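Side-chain contacts in benzoylformate decarboxylase (Mycobacterium smegmatis, PDB 4Q9D), which belongs to the thiamine diphosphate-dependent enzymes and here forms a four-chain assembly of alpha/beta domains with bound magnesium: residues B[430-434]-B[435-439]; B[405-408]-B[409-413]; B[379-382]-B[383-386]. All blocks are in the same frame, centred on the assembly; numbering follows the deposited sequence. Where two conformers were deposited one is given.

Interaction 1: residues B[430-434]-B[435-439]. With MG (magnesium ion), chain F; FMT (formic acid), chain H.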
loop_
_atom_site.group_PDB
_atom_site.type_symbol
_atom_site.label_atom_id
_atom_site.label_comp_id
_atom_site.label_asym_id
_atom_site.label_seq_id
_atom_site.Cartn_x
_atom_site.Cartn_y
_atom_site.Cartn_z
ATOM N N ALA B 430 31.152 -2.434 22.807
ATOM C CA ALA B 430 30.670 -2.200 21.464
ATOM C C ALA B 430 31.846 -1.758 20.629
ATOM O O ALA B 430 32.479 -0.749 20.932
ATOM C CB ALA B 430 29.544 -1.100 21.471
ATOM N N THR B 431 32.151 -2.511 19.582
ATOM C CA THR B 431 33.226 -2.107 18.692
ATOM C C THR B 431 32.602 -1.555 17.416
ATOM O O THR B 431 31.956 -2.289 16.656
ATOM C CB THR B 431 34.209 -3.276 18.400
ATOM O OG1 THR B 431 33.511 -4.318 17.713
ATOM C CG2 THR B 431 34.786 -3.834 19.729
ATOM N N ILE B 432 32.795 -0.261 17.186
ATOM C CA ILE B 432 32.060 0.464 16.147
ATOM C C ILE B 432 33.025 1.202 15.217
ATOM O O ILE B 432 33.932 1.899 15.693
ATOM C CB ILE B 432 31.112 1.533 16.802
ATOM C CG1 ILE B 432 30.332 0.935 17.975
ATOM C CG2 ILE B 432 30.089 2.091 15.773
ATOM C CD1 ILE B 432 29.269 -0.100 17.532
ATOM N N GLY B 433 32.848 1.077 13.904
ATOM C CA GLY B 433 33.656 1.867 12.974
ATOM C C GLY B 433 33.353 3.369 13.139
ATOM O O GLY B 433 32.288 3.738 13.650
ATOM N N ASP B 434 34.257 4.249 12.701
ATOM C CA ASP B 434 34.053 5.685 12.904
ATOM C C ASP B 434 32.893 6.228 12.070
ATOM O O ASP B 434 32.203 7.140 12.506
ATOM C CB ASP B 434 35.358 6.527 12.716
ATOM C CG ASP B 434 36.110 6.215 11.413
ATOM O OD1 ASP B 434 35.806 5.234 10.726
ATOM O OD2 ASP B 434 37.042 6.953 11.072
ATOM N N GLY B 435 32.693 5.693 10.867
ATOM C CA GLY B 435 31.546 6.092 10.056
ATOM C C GLY B 435 30.234 5.647 10.706
ATOM O O GLY B 435 29.295 6.436 10.858
ATOM N N SER B 436 30.176 4.377 11.083
ATOM C CA SER B 436 29.030 3.811 11.773
ATOM C C SER B 436 28.696 4.560 13.040
ATOM O O SER B 436 27.523 4.775 13.343
ATOM C CB SER B 436 29.283 2.334 12.120
ATOM O OG SER B 436 29.398 1.577 10.913
ATOM N N PHE B 437 29.729 4.956 13.781
ATOM C CA PHE B 437 29.533 5.687 15.030
ATOM C C PHE B 437 28.748 6.994 14.844
ATOM O O PHE B 437 28.018 7.393 15.742
ATOM C CB PHE B 437 30.875 6.002 15.701
ATOM C CG PHE B 437 30.757 6.327 17.165
ATOM C CD1 PHE B 437 30.368 5.346 18.084
ATOM C CD2 PHE B 437 31.058 7.602 17.634
ATOM C CE1 PHE B 437 30.260 5.646 19.451
ATOM C CE2 PHE B 437 30.941 7.908 18.990
ATOM C CZ PHE B 437 30.530 6.935 19.895
ATOM N N GLN B 438 28.891 7.653 13.696
ATOM C CA GLN B 438 28.221 8.955 13.469
ATOM C C GLN B 438 26.711 8.902 13.276
ATOM O O GLN B 438 26.020 9.872 13.615
ATOM C CB GLN B 438 28.800 9.670 12.244
ATOM C CG GLN B 438 30.307 9.716 12.229
ATOM C CD GLN B 438 30.883 10.321 13.484
ATOM O OE1 GLN B 438 30.491 11.422 13.894
ATOM N NE2 GLN B 438 31.833 9.611 14.105
ATOM N N TYR B 439 26.199 7.814 12.693
ATOM C CA TYR B 439 24.770 7.731 12.325
ATOM C C TYR B 439 23.834 8.015 13.479
ATOM O O TYR B 439 22.862 8.753 13.324
ATOM C CB TYR B 439 24.378 6.366 11.699
ATOM C CG TYR B 439 24.886 6.163 10.286
ATOM C CD1 TYR B 439 24.035 6.234 9.191
ATOM C CD2 TYR B 439 26.220 5.849 10.061
ATOM C CE1 TYR B 439 24.530 6.025 7.884
ATOM C CE2 TYR B 439 26.715 5.647 8.790
ATOM C CZ TYR B 439 25.881 5.751 7.711
ATOM O OH TYR B 439 26.430 5.530 6.467
HETATM MG MG MG F . 36.160 3.486 9.262
HETATM C C FMT H . 32.929 2.192 9.453
HETATM O O1 FMT H . 31.806 2.206 9.944
HETATM O O2 FMT H . 33.598 3.207 9.306
HETATM O O HOH W 1 36.675 2.106 11.176
#
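The ring of Phe437 turns an edge to Ile432: the CG2 methyl lies near the ring plane, 4.0 Å from CD1 of Phe437. With CG of Phe437 trans to the backbone N (chi1 -161°), the ring leads away from this strand, and the side chain packs on Phe456, Val458 and Ile489, apolar surroundings that suit an aromatic residue. A second flat group, the amide of Gln438, curls back through a bend at chi2 (-55°). Its NE2 donates to Asp434 O at 3.0 Å, each partner lying in the plane of the other's group. Gln438 N bonds Gly435 O instead, so the side chain serves a carbonyl that this backbone NH leaves aside. One residue earlier the bonding is ordinary, Phe437 N reaching Gly433 O at 2.8 Å.

The carboxylate of Asp434 is divided between two tasks. OD1 binds magnesium at 2.3 Å and receives a weak bond from Gly435 N, while OD2 is held by a salt bridge to Arg460 and a bond from Gly462 N, which fixes the carboxylate's rotation. Asn461, the carbonyl O of Glu463 and a water also bind the metal. So does O2 of a formic acid, probably from the crystallisation liquor, 2.6 Å from magnesium and 3.1 Å from Gly435 N. Its O1 is gripped twice by Ser436, through N at 2.9 Å and OG at 2.7 Å.

Gly433-Asp434-Gly435 is the GDG that opens the thiamine diphosphate-binding motif of this family, at the turn from strand 428-433 into helix 434-439. Gly433, with no side chain, leaves room for the formic acid. Metal, helix-start NH groups and a serine hydroxyl together make an anion site, consistent with the place where such enzymes hold the cofactor's diphosphate.

Interaction 2: residues B[405-408]-B[409-413]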
loop_
_atom_site.group_PDB
_atom_site.type_symbol
_atom_site.label_atom_id
_atom_site.label_comp_id
_atom_site.label_asym_id
_atom_site.label_seq_id
_atom_site.Cartn_x
_atom_site.Cartn_y
_atom_site.Cartn_z
ATOM N N ILE B 405 23.715 0.309 9.229
ATOM C CA ILE B 405 24.513 0.798 10.355
ATOM C C ILE B 405 23.836 1.968 11.091
ATOM O O ILE B 405 22.768 2.444 10.683
ATOM C CB ILE B 405 25.977 1.129 9.936
ATOM C CG1 ILE B 405 25.990 2.192 8.842
ATOM C CG2 ILE B 405 26.645 -0.128 9.406
ATOM C CD1 ILE B 405 27.390 2.500 8.286
ATOM N N GLY B 406 24.451 2.404 12.190
ATOM C CA GLY B 406 23.756 3.250 13.142
ATOM C C GLY B 406 22.848 2.453 14.066
ATOM O O GLY B 406 22.024 3.028 14.787
ATOM N N TRP B 407 22.971 1.128 14.054
ATOM C CA TRP B 407 22.154 0.307 14.962
ATOM C C TRP B 407 22.886 0.025 16.285
ATOM O O TRP B 407 22.303 0.090 17.373
ATOM C CB TRP B 407 21.747 -1.028 14.289
ATOM C CG TRP B 407 20.840 -1.865 15.146
ATOM C CD1 TRP B 407 19.473 -1.754 15.238
ATOM C CD2 TRP B 407 21.218 -2.926 16.054
ATOM N NE1 TRP B 407 18.982 -2.681 16.130
ATOM C CE2 TRP B 407 20.025 -3.412 16.649
ATOM C CE3 TRP B 407 22.447 -3.521 16.410
ATOM C CZ2 TRP B 407 20.016 -4.474 17.586
ATOM C CZ3 TRP B 407 22.448 -4.565 17.345
ATOM C CH2 TRP B 407 21.238 -5.032 17.924
ATOM N N GLY B 408 24.169 -0.314 16.195
ATOM C CA GLY B 408 24.858 -0.881 17.354
ATOM C C GLY B 408 25.011 0.062 18.533
ATOM O O GLY B 408 24.965 -0.356 19.697
ATOM N N VAL B 409 25.184 1.345 18.244
ATOM C CA VAL B 409 25.365 2.310 19.322
ATOM C C VAL B 409 24.085 2.432 20.179
ATOM O O VAL B 409 24.116 2.250 21.383
ATOM C CB VAL B 409 25.841 3.712 18.785
ATOM C CG1 VAL B 409 25.798 4.770 19.894
ATOM C CG2 VAL B 409 27.269 3.627 18.223
ATOM N N PRO B 410 22.937 2.758 19.556
ATOM C CA PRO B 410 21.712 2.794 20.391
ATOM C C PRO B 410 21.292 1.420 20.916
ATOM O O PRO B 410 20.774 1.338 22.036
ATOM C CB PRO B 410 20.636 3.402 19.457
ATOM C CG PRO B 410 21.194 3.202 18.021
ATOM C CD PRO B 410 22.734 3.332 18.220
ATOM N N ALA B 411 21.481 0.355 20.131
ATOM C CA ALA B 411 21.177 -0.991 20.632
ATOM C C ALA B 411 21.998 -1.330 21.882
ATOM O O ALA B 411 21.492 -1.961 22.817
ATOM C CB ALA B 411 21.415 -2.050 19.535
ATOM N N ALA B 412 23.267 -0.926 21.897
ATOM C CA ALA B 412 24.092 -1.136 23.094
ATOM C C ALA B 412 23.480 -0.465 24.341
ATOM O O ALA B 412 23.521 -1.021 25.436
ATOM C CB ALA B 412 25.519 -0.622 22.865
ATOM N N VAL B 413 22.963 0.750 24.171
ATOM C CA VAL B 413 22.327 1.485 25.255
ATOM C C VAL B 413 21.078 0.709 25.697
ATOM O O VAL B 413 20.846 0.504 26.890
ATOM C CB VAL B 413 21.916 2.916 24.808
ATOM C CG1 VAL B 413 21.216 3.675 25.967
ATOM C CG2 VAL B 413 23.126 3.702 24.338
#
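The N-terminal turn of helix 408-421, in the alpha/beta domain whose parallel sheet includes strand 397-399, is marked by a CH-pi contact between Trp407 and Ala411. The indole folds along the helix start because its CG stands trans to the backbone N (chi1 -176°), and the CB methyl of Ala411 comes over one face of the six-membered ring. Alanine suits the place, since its single methyl fits beneath a broad flat ring. At the indole's polar end NE1 donates to Asp58, and Ala55 and Gln62 of helix 50-64 also touch the side chain.

The backbone joins the same residues: Ala411 N bonds Trp407 O at 2.9 Å, nearly straight on, and Ala412 N bonds Gly408 O at 2.8 Å. Proline is well placed in the first turn, where its lack of an N-H costs nothing; Gly406 O takes a bond from Ser440 OG instead. The backbone of Gly406 (phi 80°, psi 11°) sets the carbonyl O of Ile405 where a side chain would sit, suiting a residue without one; its N, like that of Gly408, donates to the Glu377 carboxylate. Pro410 CG rests 3.3 Å from Gly406 O and 3.4 Å from Trp407 O.

Interaction 3: residues B[379-382]-B[383-386]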
loop_
_atom_site.group_PDB
_atom_site.type_symbol
_atom_site.label_atom_id
_atom_site.label_comp_id
_atom_site.label_asym_id
_atom_site.label_seq_id
_atom_site.Cartn_x
_atom_site.Cartn_y
_atom_site.Cartn_z
ATOM N N THR B 379 32.332 -3.351 9.861
ATOM C CA THR B 379 32.334 -4.391 8.831
ATOM C C THR B 379 33.738 -4.710 8.318
ATOM O O THR B 379 34.037 -5.863 7.999
ATOM C CB THR B 379 31.448 -4.000 7.650
ATOM O OG1 THR B 379 31.777 -2.666 7.265
ATOM C CG2 THR B 379 29.967 -4.056 8.052
ATOM N N SER B 380 34.603 -3.696 8.271
ATOM C CA SER B 380 35.984 -3.912 7.859
ATOM C C SER B 380 36.749 -4.750 8.895
ATOM O O SER B 380 37.853 -5.189 8.619
ATOM C CB SER B 380 36.720 -2.585 7.564
ATOM O OG SER B 380 36.830 -1.768 8.720
ATOM N N THR B 381 36.174 -4.988 10.077
ATOM C CA THR B 381 36.912 -5.761 11.087
ATOM C C THR B 381 36.246 -7.058 11.568
ATOM O O THR B 381 36.562 -7.566 12.649
ATOM C CB THR B 381 37.366 -4.883 12.280
ATOM O OG1 THR B 381 36.236 -4.499 13.059
ATOM C CG2 THR B 381 38.083 -3.625 11.779
ATOM N N MET B 382 35.349 -7.620 10.764
ATOM C CA MET B 382 34.718 -8.884 11.153
ATOM C C MET B 382 35.742 -10.011 11.383
ATOM O O MET B 382 35.593 -10.821 12.306
ATOM C CB MET B 382 33.673 -9.308 10.116
ATOM C CG MET B 382 32.340 -8.540 10.241
ATOM S SD MET B 382 31.380 -8.869 11.743
ATOM C CE MET B 382 30.836 -10.580 11.545
ATOM N N LEU B 383 36.787 -10.056 10.559
ATOM C CA LEU B 383 37.807 -11.108 10.712
ATOM C C LEU B 383 38.470 -11.007 12.076
ATOM O O LEU B 383 38.677 -12.022 12.737
ATOM C CB LEU B 383 38.874 -11.035 9.606
ATOM C CG LEU B 383 40.079 -11.988 9.760
ATOM C CD1 LEU B 383 39.653 -13.457 9.910
ATOM C CD2 LEU B 383 41.094 -11.819 8.609
ATOM N N ASP B 384 38.744 -9.776 12.519
ATOM C CA ASP B 384 39.381 -9.541 13.821
ATOM C C ASP B 384 38.512 -9.963 14.992
ATOM O O ASP B 384 39.001 -10.481 15.991
ATOM C CB ASP B 384 39.801 -8.070 13.942
ATOM C CG ASP B 384 40.674 -7.636 12.769
ATOM O OD1 ASP B 384 41.690 -8.319 12.499
ATOM O OD2 ASP B 384 40.329 -6.663 12.078
ATOM N N LEU B 385 37.216 -9.716 14.879
ATOM C CA LEU B 385 36.284 -10.122 15.919
ATOM C C LEU B 385 36.278 -11.645 15.979
ATOM O O LEU B 385 36.343 -12.233 17.053
ATOM C CB LEU B 385 34.874 -9.601 15.586
ATOM C CG LEU B 385 33.695 -10.330 16.235
ATOM C CD1 LEU B 385 33.454 -9.761 17.600
ATOM C CD2 LEU B 385 32.439 -10.228 15.345
ATOM N N PHE B 386 36.179 -12.274 14.807
ATOM C CA PHE B 386 36.170 -13.727 14.738
ATOM C C PHE B 386 37.456 -14.324 15.357
ATOM O O PHE B 386 37.413 -15.283 16.146
ATOM C CB PHE B 386 35.992 -14.166 13.271
ATOM C CG PHE B 386 36.205 -15.644 13.046
ATOM C CD1 PHE B 386 35.236 -16.570 13.429
ATOM C CD2 PHE B 386 37.378 -16.110 12.456
ATOM C CE1 PHE B 386 35.432 -17.930 13.230
ATOM C CE2 PHE B 386 37.581 -17.475 12.252
ATOM C CZ PHE B 386 36.599 -18.386 12.644
HETATM O O HOH W 2 37.607 -8.243 8.433
HETATM O O HOH W 3 40.247 -6.979 9.083
#
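Thr381 holds OG1 between its backbone N and carbonyl carbon (chi1 70°), and Asp384 swings CG beside its own backbone N (chi1 -54°); together these torsions bring the carboxylate across the CB and CG2 side of the threonine. OD2 of Asp384 lies 3.5 Å from Thr381 CB, and the two side chains cross at about a right angle. The hydroxyl of Thr381 bonds elsewhere, to Ser378 OG and Tyr361 OH, while OD2 of Asp384 is paired with Ser357 OG.

A water also donates to OD2 of Asp384, at 3.0 Å, and to the carbonyl O of Ser380, tying the aspartate to the chain just before the helix. A second water donates to the same Ser380 O and accepts from Leu383 N at 2.9 Å. This is the N-terminal turn of helix 382-388, which follows strand 373-377 in the parallel alpha/beta domain. Thr381 occupies the N-cap position without a side-chain capping bond. A carboxylate in this first turn probably also benefits from the helix dipole.

The regular bonding begins with Leu385 N to Thr381 O, 3.2 Å, and Phe386 N to Met382 O, 3.0 Å. Leu385, buried, packs on Val374, Met376 and Tyr361. Met382 lies alongside it, SD 4.0 Å from Leu385 CD2, in one of two deposited conformers. The ring of Phe386 makes a cation-pi contact with Arg343.

All three contacts lie at helix starts in the C-terminal thiamine diphosphate-binding region, in the chain order interaction 3, interaction 2, interaction 1. Interactions 1 and 2, with centres about 9 Å apart, touch directly: Phe437 CD1 meets Val409 CG2 at 3.5 Å, and Ser436 OG lies 3.4 Å from Ile405 CD1. Glu377 is common to them, bonding the backbone of 405-408 and packing against Ile432 and Ser436. Interaction 3 is separate, its centre about 14 Å from that of interaction 1, yet Tyr361 OH bonds both Thr381 and Thr431. Interaction 1 holds the magnesium; the side chains of Thr381 and Val409 lie about 8 Å and 13 Å from it.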